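Peroxisomal membrane protein LPX1 (Saccharomyces cerevisiae, PDB 2Y6U) hydrolyses acyl esters as a peroxisomal esterase and lipase of the alpha/beta-hydrolase family, with triacylglycerol lipase and phospholipase A activity. Local coordinates at residues R74-D79 with Y84-V89; L91-Q94 with G98-A101; S278-V283 with Q303-K308. All coordinates share one frame; numbering follows the deposited sequence.

Contact 1. Residues R74-D79 with Y84-V89; sequences RLVAAD and YAIDKV
One face of the Tyr84 ring is covered by Asp79, whose CB stands 3.5 Å from Tyr84 CZ and whose backbone N lies above the same ring, offset toward its rim. Val76 CG1 and the carbonyl oxygen of Ala77 approach obliquely. Tyr84 carries its ring between its own backbone N and carbonyl carbon (chi1 63°), and this turn lays it against the 74-79 segment. In the conformer described here, one of two for Asp79, the carboxylate runs beside the ring; its OD2 falls so near Tyr84 OH that the exact placing of this group is doubtful. The hydroxyl's hydrogen bond is to His342 ND1 on helix 330-347, which packs over this corner. The setting is the entrance to strand 84-92 of the alpha/beta-hydrolase sheet: the loop that follows strand 51-58 folds back on the new strand through a single antiparallel bridge, in which Asp79 N donates to Tyr84 O at 3.2 Å. Next to it the methyls of Ala78 and Ala85 meet, CB to CB, at 3.8 Å. Further along, the backbones part and water 1 spans the gap, donating to Val76 O and accepting from Ile86 N at 3.0 Å. Arg5 also binds Val76 O. Beyond the water, toward Leu75, Ile86 CD1 reaches to 3.8 Å from Leu75 CB, while Val76 CG1 packs on Ile86 CG1 at 4.1 Å.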
ATOM      1  N   ARG A  74      26.170  -9.342  15.671  1.00 36.51           N
ATOM      2  CA  ARG A  74      26.133  -8.668  16.958  1.00 37.96           C
ATOM      3  C   ARG A  74      24.698  -8.471  17.480  1.00 38.20           C
ATOM      4  O   ARG A  74      24.493  -8.122  18.649  1.00 38.00           O
ATOM      5  CB  ARG A  74      26.815  -7.329  16.787  1.00 38.30           C
ATOM      6  CG  ARG A  74      28.277  -7.468  16.717  1.00 41.65           C
ATOM      7  CD  ARG A  74      28.903  -6.203  16.178  1.00 42.58           C
ATOM      8  NE  ARG A  74      30.341  -6.376  16.194  1.00 42.96           N
ATOM      9  CZ  ARG A  74      31.067  -6.916  15.217  1.00 41.95           C
ATOM     10  NH1 ARG A  74      30.523  -7.329  14.058  1.00 40.27           N
ATOM     11  NH2 ARG A  74      32.352  -7.022  15.389  1.00 44.59           N
ATOM     12  N   LEU A  75      23.735  -8.802  16.639  1.00 36.88           N
ATOM     13  CA  LEU A  75      22.362  -8.758  16.992  1.00 38.23           C
ATOM     14  C   LEU A  75      21.906  -9.757  18.056  1.00 41.13           C
ATOM     15  O   LEU A  75      22.452 -10.785  18.198  1.00 41.54           O
ATOM     16  CB  LEU A  75      21.495  -8.833  15.751  1.00 36.47           C
ATOM     17  CG  LEU A  75      21.525  -7.564  14.861  1.00 31.20           C
ATOM     18  CD1 LEU A  75      20.923  -7.985  13.491  1.00 31.80           C
ATOM     19  CD2 LEU A  75      20.772  -6.383  15.458  1.00 34.44           C
ATOM     20  N   VAL A  76      20.838  -9.353  18.742  1.00 43.32           N
ATOM     21  CA  VAL A  76      20.225 -10.013  19.898  1.00 47.92           C
ATOM     22  C   VAL A  76      20.385 -11.542  19.801  1.00 50.32           C
ATOM     23  O   VAL A  76      19.847 -12.216  18.916  1.00 47.32           O
ATOM     24  CB  VAL A  76      18.713  -9.472  20.020  1.00 49.83           C
ATOM     25  CG1 VAL A  76      17.669 -10.311  19.217  1.00 50.37           C
ATOM     26  CG2 VAL A  76      18.270  -9.052  21.491  1.00 50.62           C
ATOM     27  N   ALA A  77      21.134 -12.067  20.739  1.00 53.48           N
ATOM     28  CA  ALA A  77      21.317 -13.523  20.905  1.00 56.62           C
ATOM     29  C   ALA A  77      19.950 -14.146  21.204  1.00 58.64           C
ATOM     30  O   ALA A  77      19.077 -13.470  21.790  1.00 58.69           O
ATOM     31  CB  ALA A  77      22.280 -13.813  22.079  1.00 58.70           C
ATOM     32  N   ALA A  78      19.774 -15.410  20.806  1.00 60.39           N
ATOM     33  CA  ALA A  78      18.599 -16.173  21.124  1.00 62.47           C
ATOM     34  C   ALA A  78      18.542 -16.222  22.623  1.00 66.68           C
ATOM     35  O   ALA A  78      19.558 -16.524  23.293  1.00 67.23           O
ATOM     36  CB  ALA A  78      18.693 -17.571  20.541  1.00 63.27           C
ATOM     37  N   ASP A  79      17.386 -15.893  23.184  1.00 68.58           N
ATOM     38  CA  ASP A  79      17.303 -15.840  24.628  0.50 72.35           C
ATOM     39  C   ASP A  79      16.432 -16.999  25.127  1.00 76.27           C
ATOM     40  O   ASP A  79      15.282 -17.200  24.633  1.00 76.96           O
ATOM     41  CB  ASP A  79      16.867 -14.438  25.109  0.50 71.24           C
ATOM     42  CG  ASP A  79      18.068 -13.452  25.241  0.50 69.55           C
ATOM     43  OD1 ASP A  79      18.818 -13.570  26.253  0.50 68.51           O
ATOM     44  OD2 ASP A  79      18.266 -12.575  24.344  0.50 61.49           O
ATOM     45  N   TYR A  84      12.744 -16.543  22.282  1.00 57.22           N
ATOM     46  CA  TYR A  84      12.727 -15.939  20.956  1.00 52.49           C
ATOM     47  C   TYR A  84      14.100 -16.216  20.312  1.00 48.82           C
ATOM     48  O   TYR A  84      15.076 -16.570  21.017  1.00 47.32           O
ATOM     49  CB  TYR A  84      12.447 -14.433  21.074  1.00 50.15           C
ATOM     50  CG  TYR A  84      13.477 -13.571  21.841  1.00 53.74           C
ATOM     51  CD1 TYR A  84      14.641 -13.124  21.229  1.00 55.46           C
ATOM     52  CD2 TYR A  84      13.243 -13.160  23.157  1.00 60.66           C
ATOM     53  CE1 TYR A  84      15.562 -12.323  21.896  1.00 58.52           C
ATOM     54  CE2 TYR A  84      14.165 -12.358  23.834  1.00 63.91           C
ATOM     55  CZ  TYR A  84      15.321 -11.924  23.184  1.00 62.76           C
ATOM     56  OH  TYR A  84      16.256 -11.122  23.850  1.00 68.62           O
ATOM     57  N   ALA A  85      14.142 -16.057  19.011  1.00 44.00           N
ATOM     58  CA  ALA A  85      15.351 -16.083  18.216  1.00 42.11           C
ATOM     59  C   ALA A  85      15.096 -15.425  16.881  1.00 39.20           C
ATOM     60  O   ALA A  85      14.007 -15.520  16.319  1.00 37.52           O
ATOM     61  CB  ALA A  85      15.862 -17.594  17.993  1.00 44.20           C
ATOM     62  N   ILE A  86      16.127 -14.785  16.360  1.00 38.19           N
ATOM     63  CA  ILE A  86      16.102 -14.236  15.028  1.00 36.03           C
ATOM     64  C   ILE A  86      15.942 -15.324  14.002  1.00 38.07           C
ATOM     65  O   ILE A  86      16.692 -16.337  13.985  1.00 40.09           O
ATOM     66  CB  ILE A  86      17.362 -13.405  14.667  1.00 35.41           C
ATOM     67  CG1 ILE A  86      17.427 -12.150  15.529  1.00 36.54           C
ATOM     68  CG2 ILE A  86      17.312 -12.936  13.186  1.00 32.71           C
ATOM     69  CD1 ILE A  86      18.791 -11.465  15.372  1.00 40.95           C
ATOM     70  N   ASP A  87      14.927 -15.198  13.169  1.00 34.85           N
ATOM     71  CA  ASP A  87      14.740 -16.186  12.143  1.00 37.71           C
ATOM     72  C   ASP A  87      15.248 -15.661  10.822  1.00 34.44           C
ATOM     73  O   ASP A  87      15.959 -16.354  10.152  1.00 37.58           O
ATOM     74  CB  ASP A  87      13.283 -16.585  12.087  1.00 39.18           C
ATOM     75  CG  ASP A  87      13.044 -17.859  11.296  1.00 43.75           C
ATOM     76  OD1 ASP A  87      13.626 -18.934  11.663  1.00 48.15           O
ATOM     77  OD2 ASP A  87      12.300 -17.745  10.284  1.00 39.65           O
ATOM     78  N   LYS A  88      14.771 -14.501  10.365  1.00 33.97           N
ATOM     79  CA  LYS A  88      15.194 -13.867   9.121  1.00 31.59           C
ATOM     80  C   LYS A  88      15.655 -12.431   9.323  1.00 30.60           C
ATOM     81  O   LYS A  88      15.052 -11.691  10.073  1.00 28.58           O
ATOM     82  CB  LYS A  88      14.075 -13.816   8.102  1.00 32.45           C
ATOM     83  CG  LYS A  88      13.572 -15.184   7.622  1.00 38.82           C
ATOM     84  CD  LYS A  88      12.895 -15.028   6.212  1.00 43.25           C
ATOM     85  CE  LYS A  88      12.463 -16.313   5.541  1.00 46.96           C
ATOM     86  NZ  LYS A  88      12.036 -15.914   4.114  1.00 35.20           N
ATOM     87  N   VAL A  89      16.663 -12.011   8.578  1.00 27.89           N
ATOM     88  CA  VAL A  89      17.043 -10.614   8.495  1.00 27.89           C
ATOM     89  C   VAL A  89      17.086 -10.236   7.031  1.00 26.08           C
ATOM     90  O   VAL A  89      17.722 -10.935   6.228  1.00 28.47           O
ATOM     91  CB  VAL A  89      18.453 -10.301   9.087  1.00 27.26           C
ATOM     92  CG1 VAL A  89      18.781  -8.778   9.021  1.00 25.24           C
ATOM     93  CG2 VAL A  89      18.555 -10.799  10.502  1.00 29.91           C
TER
HETATM   94  O   HOH W   1      18.500 -14.680  18.121  1.00 43.45           O

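Contact 2. Residues L91-Q94 with G98-A101; sequences LIDQ and GDSA
Asp93 and Ser100 both set the first side-chain branch opposite the carbonyl carbon and beside the backbone N, with chi1 at -81° for Asp93 and -68° for Ser100. The torsions send Asp93 OD2 to the backbone of helix 98-103, and Ser100 OG back to the main chain of Asp93. Asp99 N donates to Asp93 OD2 at 2.9 Å with a nearly straight N-H, reaching the oxygen from above the carboxylate plane. Ser100 OG donates to Asp93 O at 2.8 Å, likewise from above the carbonyl plane, and accepts from Thr34 N. The spacing of Asp93, Gly98 and Ser100 matches the D-x-x-x-x-G-x-S pattern familiar from alpha/beta hydrolases, where the chain leaves the strand next to the one bearing the His-Gly loop and turns into a short helix. Gly98 packs against the carboxylate, its CA 3.4 Å from Asp93 OD2; a CB there would clash with that oxygen, and the backbone has positive phi. Asp93 OD1 accepts from Lys65 N, so both carboxylate oxygens are engaged. An alanine here would remove both acceptors and is likely to leave Asp99 N and Lys65 N without their mates, loosening the turn's hold on the helix. Asp99 OD2 lies 4.4 Å from Asp93 OD2, a like-charge approach probably eased by Lys65 NZ and Lys256 NZ, both salt-bridged to Asp99. Ser100 CB sits tightly against Gln94 O, at 3.1 Å.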
ATOM      1  N   LEU A  91      18.153  -7.295   4.267  1.00 23.50           N
ATOM      2  CA  LEU A  91      18.888  -6.151   4.011  1.00 23.90           C
ATOM      3  C   LEU A  91      18.619  -5.690   2.579  1.00 24.55           C
ATOM      4  O   LEU A  91      18.914  -6.387   1.605  1.00 26.29           O
ATOM      5  CB  LEU A  91      20.383  -6.396   4.190  1.00 25.15           C
ATOM      6  CG  LEU A  91      20.917  -6.794   5.563  1.00 27.18           C
ATOM      7  CD1 LEU A  91      22.497  -6.736   5.516  1.00 25.61           C
ATOM      8  CD2 LEU A  91      20.308  -6.117   6.689  1.00 25.31           C
ATOM      9  N   ILE A  92      17.921  -4.587   2.446  1.00 24.77           N
ATOM     10  CA  ILE A  92      17.356  -4.179   1.162  1.00 23.90           C
ATOM     11  C   ILE A  92      18.089  -2.948   0.551  1.00 25.32           C
ATOM     12  O   ILE A  92      18.371  -1.979   1.237  1.00 24.66           O
ATOM     13  CB  ILE A  92      15.858  -3.829   1.365  1.00 24.05           C
ATOM     14  CG1 ILE A  92      15.087  -5.061   1.796  1.00 23.55           C
ATOM     15  CG2 ILE A  92      15.194  -3.187   0.058  1.00 22.47           C
ATOM     16  CD1 ILE A  92      13.603  -4.730   2.318  1.00 23.27           C
ATOM     17  N   ASP A  93      18.370  -2.984  -0.772  1.00 25.51           N
ATOM     18  CA  ASP A  93      18.856  -1.798  -1.488  1.00 24.13           C
ATOM     19  C   ASP A  93      17.701  -1.174  -2.248  1.00 24.56           C
ATOM     20  O   ASP A  93      16.997  -1.814  -3.061  1.00 23.55           O
ATOM     21  CB  ASP A  93      19.890  -2.120  -2.516  1.00 26.43           C
ATOM     22  CG  ASP A  93      21.279  -2.303  -1.945  1.00 29.45           C
ATOM     23  OD1 ASP A  93      21.633  -1.670  -0.953  1.00 30.00           O
ATOM     24  OD2 ASP A  93      22.031  -3.081  -2.557  1.00 29.02           O
ATOM     25  N   GLN A  94      17.466   0.094  -1.972  1.00 24.27           N
ATOM     26  CA  GLN A  94      16.435   0.856  -2.714  1.00 22.10           C
ATOM     27  C   GLN A  94      16.823   0.848  -4.205  1.00 23.70           C
ATOM     28  O   GLN A  94      18.002   0.655  -4.556  1.00 24.51           O
ATOM     29  CB  GLN A  94      16.434   2.269  -2.196  1.00 23.02           C
ATOM     30  CG  GLN A  94      15.903   2.407  -0.758  1.00 22.16           C
ATOM     31  CD  GLN A  94      14.442   1.979  -0.704  1.00 21.33           C
ATOM     32  OE1 GLN A  94      13.571   2.554  -1.351  1.00 23.66           O
ATOM     33  NE2 GLN A  94      14.166   0.978   0.099  1.00 21.19           N
ATOM     34  N   GLY A  98      23.105   0.772  -4.442  1.00 28.68           N
ATOM     35  CA  GLY A  98      23.687  -0.576  -4.254  1.00 29.52           C
ATOM     36  C   GLY A  98      23.456  -1.447  -5.469  1.00 30.29           C
ATOM     37  O   GLY A  98      23.614  -1.008  -6.608  1.00 29.78           O
ATOM     38  N   ASP A  99      23.102  -2.707  -5.212  1.00 31.58           N
ATOM     39  CA  ASP A  99      23.011  -3.720  -6.271  1.00 30.89           C
ATOM     40  C   ASP A  99      21.759  -3.473  -7.048  1.00 30.15           C
ATOM     41  O   ASP A  99      21.687  -3.862  -8.240  1.00 31.23           O
ATOM     42  CB  ASP A  99      23.072  -5.128  -5.676  1.00 30.54           C
ATOM     43  CG  ASP A  99      24.477  -5.495  -5.176  1.00 34.01           C
ATOM     44  OD1 ASP A  99      25.495  -5.063  -5.759  1.00 36.06           O
ATOM     45  OD2 ASP A  99      24.557  -6.246  -4.188  1.00 36.19           O
ATOM     46  N   SER A 100      20.771  -2.797  -6.433  1.00 27.07           N
ATOM     47  CA  SER A 100      19.564  -2.509  -7.159  1.00 27.10           C
ATOM     48  C   SER A 100      19.843  -1.489  -8.247  1.00 26.99           C
ATOM     49  O   SER A 100      19.433  -1.683  -9.388  1.00 27.65           O
ATOM     50  CB  SER A 100      18.493  -1.956  -6.241  1.00 25.02           C
ATOM     51  OG  SER A 100      18.071  -2.990  -5.333  1.00 28.97           O
ATOM     52  N   ALA A 101      20.697  -0.506  -7.922  1.00 27.66           N
ATOM     53  CA  ALA A 101      21.096   0.494  -8.913  1.00 28.31           C
ATOM     54  C   ALA A 101      21.800  -0.120 -10.084  1.00 29.63           C
ATOM     55  O   ALA A 101      21.610   0.278 -11.221  1.00 30.98           O
ATOM     56  CB  ALA A 101      22.014   1.619  -8.283  1.00 26.58           C
TER

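Contact 3. Residues S278-V283 with Q303-K308; sequences SNVKFV and QLFLQK
This is a small apolar contact between two helical segments on one side of the alpha/beta-hydrolase sheet, with Val280 meeting Phe305 and Leu306 and no hydrogen bond passing across. Residues 278-283 lie at the end of helix 273-279, just ahead of strand 286-292; residues 303-308 belong to helix 300-309, which joins that strand to its parallel neighbour 313-318 as a beta-alpha-beta crossover. The contact therefore ties together the helical elements entering and leaving strand 286-292. Past residue 279 the chain keeps helical backbone angles without the regular helical bonds. Phe282 N instead donates to Asn279 O, and Val283 N to Val280 O at 2.9 Å, tight turns that carry the chain on toward the strand. Val280 points its CB at the partner helix, and its two methyls divide the work between Phe305 and Leu306. Phe305 places its ring anti to its own backbone N (chi1 167°), which brings its CE2 and CZ corner up to the valine. The ring also touches Ile173. Leu306 meets the other methyl, Val280 CG1, with its CD2, the two side chains crossing at about a right angle; it packs further on Leu152 of helix 146-157 and on His289 of strand 286-292, so it links the contact to the sheet. The same 278-283 segment meets the second subunit: Asn279 OD1 accepts from Asn279 ND2 of that subunit, Ser278 and Lys281 are hydrogen-bonded to Lys281 and Ser278 of it, and the Phe282 ring makes an edge-to-face contact with Phe275 of it. Within the chain, the touch is closest where Val280 CG2 meets the edge of the Phe305 ring, near its plane, 3.9 Å from CE2, while Val280 CG1 stands 4.2 Å from Leu306 CD2.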
ATOM      1  N   SER A 278       1.479  13.975   7.581  1.00 21.45           N
ATOM      2  CA  SER A 278       0.058  13.980   7.929  1.00 23.41           C
ATOM      3  C   SER A 278      -0.450  12.625   8.610  1.00 21.57           C
ATOM      4  O   SER A 278      -1.567  12.590   9.201  1.00 23.55           O
ATOM      5  CB  SER A 278      -0.741  14.199   6.669  1.00 24.48           C
ATOM      6  OG  SER A 278      -2.121  14.367   6.990  1.00 25.18           O
ATOM      7  N   ASN A 279       0.309  11.576   8.430  1.00 20.36           N
ATOM      8  CA  ASN A 279      -0.028  10.230   8.813  1.00 20.46           C
ATOM      9  C   ASN A 279       0.737   9.616   9.950  1.00 20.97           C
ATOM     10  O   ASN A 279       0.418   8.481  10.421  1.00 23.52           O
ATOM     11  CB  ASN A 279      -0.040   9.302   7.579  1.00 18.99           C
ATOM     12  CG  ASN A 279      -1.234   9.574   6.765  1.00 20.55           C
ATOM     13  OD1 ASN A 279      -2.361   9.476   7.298  1.00 23.09           O
ATOM     14  ND2 ASN A 279      -1.075  10.083   5.529  1.00 19.92           N
ATOM     15  N   VAL A 280       1.761  10.298  10.445  1.00 21.63           N
ATOM     16  CA  VAL A 280       2.498   9.792  11.616  1.00 20.44           C
ATOM     17  C   VAL A 280       1.564   9.520  12.821  1.00 21.29           C
ATOM     18  O   VAL A 280       1.769   8.536  13.551  1.00 23.22           O
ATOM     19  CB  VAL A 280       3.660  10.756  11.974  1.00 21.17           C
ATOM     20  CG1 VAL A 280       4.354  10.260  13.298  1.00 22.41           C
ATOM     21  CG2 VAL A 280       4.709  10.663  10.867  1.00 20.03           C
ATOM     22  N   LYS A 281       0.524  10.286  12.924  1.00 21.92           N
ATOM     23  CA  LYS A 281      -0.483  10.105  13.945  1.00 25.62           C
ATOM     24  C   LYS A 281      -1.168   8.697  13.917  1.00 26.90           C
ATOM     25  O   LYS A 281      -1.731   8.302  14.949  1.00 27.03           O
ATOM     26  CB  LYS A 281      -1.527  11.200  13.954  1.00 25.99           C
ATOM     27  CG  LYS A 281      -2.443  11.254  12.713  1.00 26.63           C
ATOM     28  CD  LYS A 281      -3.426  12.395  12.647  1.00 30.51           C
ATOM     29  CE  LYS A 281      -4.289  12.257  11.407  1.00 29.40           C
ATOM     30  NZ  LYS A 281      -5.137  13.429  11.175  1.00 27.98           N
ATOM     31  N   PHE A 282      -1.101   7.992  12.768  1.00 22.67           N
ATOM     32  CA  PHE A 282      -1.706   6.670  12.647  1.00 23.39           C
ATOM     33  C   PHE A 282      -0.759   5.556  13.038  1.00 23.72           C
ATOM     34  O   PHE A 282      -1.147   4.391  13.086  1.00 24.38           O
ATOM     35  CB  PHE A 282      -2.266   6.466  11.238  1.00 23.04           C
ATOM     36  CG  PHE A 282      -3.485   7.294  10.993  1.00 22.27           C
ATOM     37  CD1 PHE A 282      -4.639   7.094  11.736  1.00 26.90           C
ATOM     38  CD2 PHE A 282      -3.477   8.325  10.067  1.00 24.07           C
ATOM     39  CE1 PHE A 282      -5.781   7.794  11.435  1.00 25.64           C
ATOM     40  CE2 PHE A 282      -4.571   9.071   9.828  1.00 26.62           C
ATOM     41  CZ  PHE A 282      -5.743   8.849  10.513  1.00 26.66           C
ATOM     42  N   VAL A 283       0.523   5.908  13.291  1.00 22.66           N
ATOM     43  CA  VAL A 283       1.549   4.915  13.593  1.00 23.40           C
ATOM     44  C   VAL A 283       1.465   4.645  15.117  1.00 24.43           C
ATOM     45  O   VAL A 283       1.907   5.456  15.926  1.00 27.54           O
ATOM     46  CB  VAL A 283       2.959   5.378  13.197  1.00 24.98           C
ATOM     47  CG1 VAL A 283       4.061   4.390  13.714  1.00 23.58           C
ATOM     48  CG2 VAL A 283       2.992   5.552  11.619  1.00 20.38           C
ATOM     49  N   GLN A 303      12.906  16.190  15.055  1.00 30.65           N
ATOM     50  CA  GLN A 303      12.771  15.411  16.257  1.00 29.83           C
ATOM     51  C   GLN A 303      11.549  15.698  17.093  1.00 30.89           C
ATOM     52  O   GLN A 303      10.877  14.745  17.578  1.00 32.15           O
ATOM     53  CB  GLN A 303      14.067  15.593  17.124  1.00 32.32           C
ATOM     54  CG  GLN A 303      14.079  14.696  18.311  1.00 32.21           C
ATOM     55  CD  GLN A 303      15.259  14.949  19.229  1.00 33.11           C
ATOM     56  OE1 GLN A 303      16.367  15.280  18.760  1.00 29.49           O
ATOM     57  NE2 GLN A 303      15.005  14.954  20.516  1.00 28.44           N
ATOM     58  N   LEU A 304      11.213  16.966  17.294  1.00 30.79           N
ATOM     59  CA  LEU A 304      10.114  17.304  18.154  1.00 31.67           C
ATOM     60  C   LEU A 304       8.757  16.878  17.571  1.00 30.37           C
ATOM     61  O   LEU A 304       7.784  16.582  18.323  1.00 29.14           O
ATOM     62  CB  LEU A 304      10.120  18.779  18.500  1.00 33.56           C
ATOM     63  CG  LEU A 304      11.464  19.191  19.225  1.00 41.04           C
ATOM     64  CD1 LEU A 304      11.340  20.516  19.628  1.00 43.76           C
ATOM     65  CD2 LEU A 304      11.994  18.288  20.361  1.00 44.52           C
ATOM     66  N   PHE A 305       8.679  16.886  16.262  1.00 28.09           N
ATOM     67  CA  PHE A 305       7.439  16.477  15.604  1.00 27.06           C
ATOM     68  C   PHE A 305       7.163  14.965  15.923  1.00 24.90           C
ATOM     69  O   PHE A 305       6.053  14.609  16.209  1.00 24.32           O
ATOM     70  CB  PHE A 305       7.499  16.721  14.108  1.00 29.20           C
ATOM     71  CG  PHE A 305       6.380  16.036  13.355  1.00 27.72           C
ATOM     72  CD1 PHE A 305       5.102  16.586  13.369  1.00 34.48           C
ATOM     73  CD2 PHE A 305       6.623  14.870  12.680  1.00 32.27           C
ATOM     74  CE1 PHE A 305       4.072  15.931  12.701  1.00 36.23           C
ATOM     75  CE2 PHE A 305       5.621  14.255  12.045  1.00 31.77           C
ATOM     76  CZ  PHE A 305       4.377  14.733  12.076  1.00 30.82           C
ATOM     77  N   LEU A 306       8.186  14.144  15.852  1.00 24.07           N
ATOM     78  CA  LEU A 306       8.069  12.754  16.113  1.00 25.27           C
ATOM     79  C   LEU A 306       7.687  12.453  17.532  1.00 24.91           C
ATOM     80  O   LEU A 306       6.749  11.718  17.816  1.00 23.09           O
ATOM     81  CB  LEU A 306       9.292  12.002  15.701  1.00 24.02           C
ATOM     82  CG  LEU A 306       9.515  12.019  14.215  1.00 24.59           C
ATOM     83  CD1 LEU A 306      10.818  11.308  13.960  1.00 28.42           C
ATOM     84  CD2 LEU A 306       8.378  11.393  13.341  1.00 22.73           C
ATOM     85  N   GLN A 307       8.307  13.178  18.456  1.00 25.20           N
ATOM     86  CA  GLN A 307       7.942  13.055  19.833  1.00 26.52           C
ATOM     87  C   GLN A 307       6.522  13.454  20.163  1.00 27.99           C
ATOM     88  O   GLN A 307       5.939  12.944  21.091  1.00 29.35           O
ATOM     89  CB  GLN A 307       8.984  13.840  20.705  1.00 28.23           C
ATOM     90  CG  GLN A 307       8.515  14.708  21.660  1.00 31.70           C
ATOM     91  CD  GLN A 307       9.629  15.507  22.384  1.00 32.52           C
ATOM     92  OE1 GLN A 307      10.817  15.209  22.239  1.00 32.95           O
ATOM     93  NE2 GLN A 307       9.237  16.573  23.037  1.00 28.07           N
ATOM     94  N   LYS A 308       6.010  14.487  19.519  1.00 27.85           N
ATOM     95  CA  LYS A 308       4.700  14.970  19.786  0.50 30.07           C
ATOM     96  C   LYS A 308       3.627  14.102  19.101  1.00 29.68           C
ATOM     97  O   LYS A 308       2.455  14.182  19.434  1.00 30.93           O
ATOM     98  CB  LYS A 308       4.582  16.418  19.288  0.50 32.28           C
ATOM     99  CG  LYS A 308       5.303  17.401  20.174  0.50 34.57           C
ATOM    100  CD  LYS A 308       5.520  18.767  19.536  0.50 38.41           C
ATOM    101  CE  LYS A 308       6.167  19.760  20.540  0.50 43.42           C
ATOM    102  NZ  LYS A 308       6.816  20.904  19.831  0.50 46.63           N
TER

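Contacts 1 and 2 share strand 84-92, contact 1 at its start and contact 2 where it gives way to helix 98-103; their centres are 23 Å apart, and their segments adjoin in sequence without other contact. Contact 3 lies across the chain's centre from contact 2, with nearest atoms about 17 Å apart, and about 20 Å from contact 1. Of the three, contact 2 is deepest: the Gln94 side chain lies near, without touching, a Gly143-Ser145-Gly147 sequence that probably forms the nucleophile elbow of the hydrolase. Contact 3 alone borders the second subunit, whereas contact 1 sits toward the periphery, packed against helix 330-347.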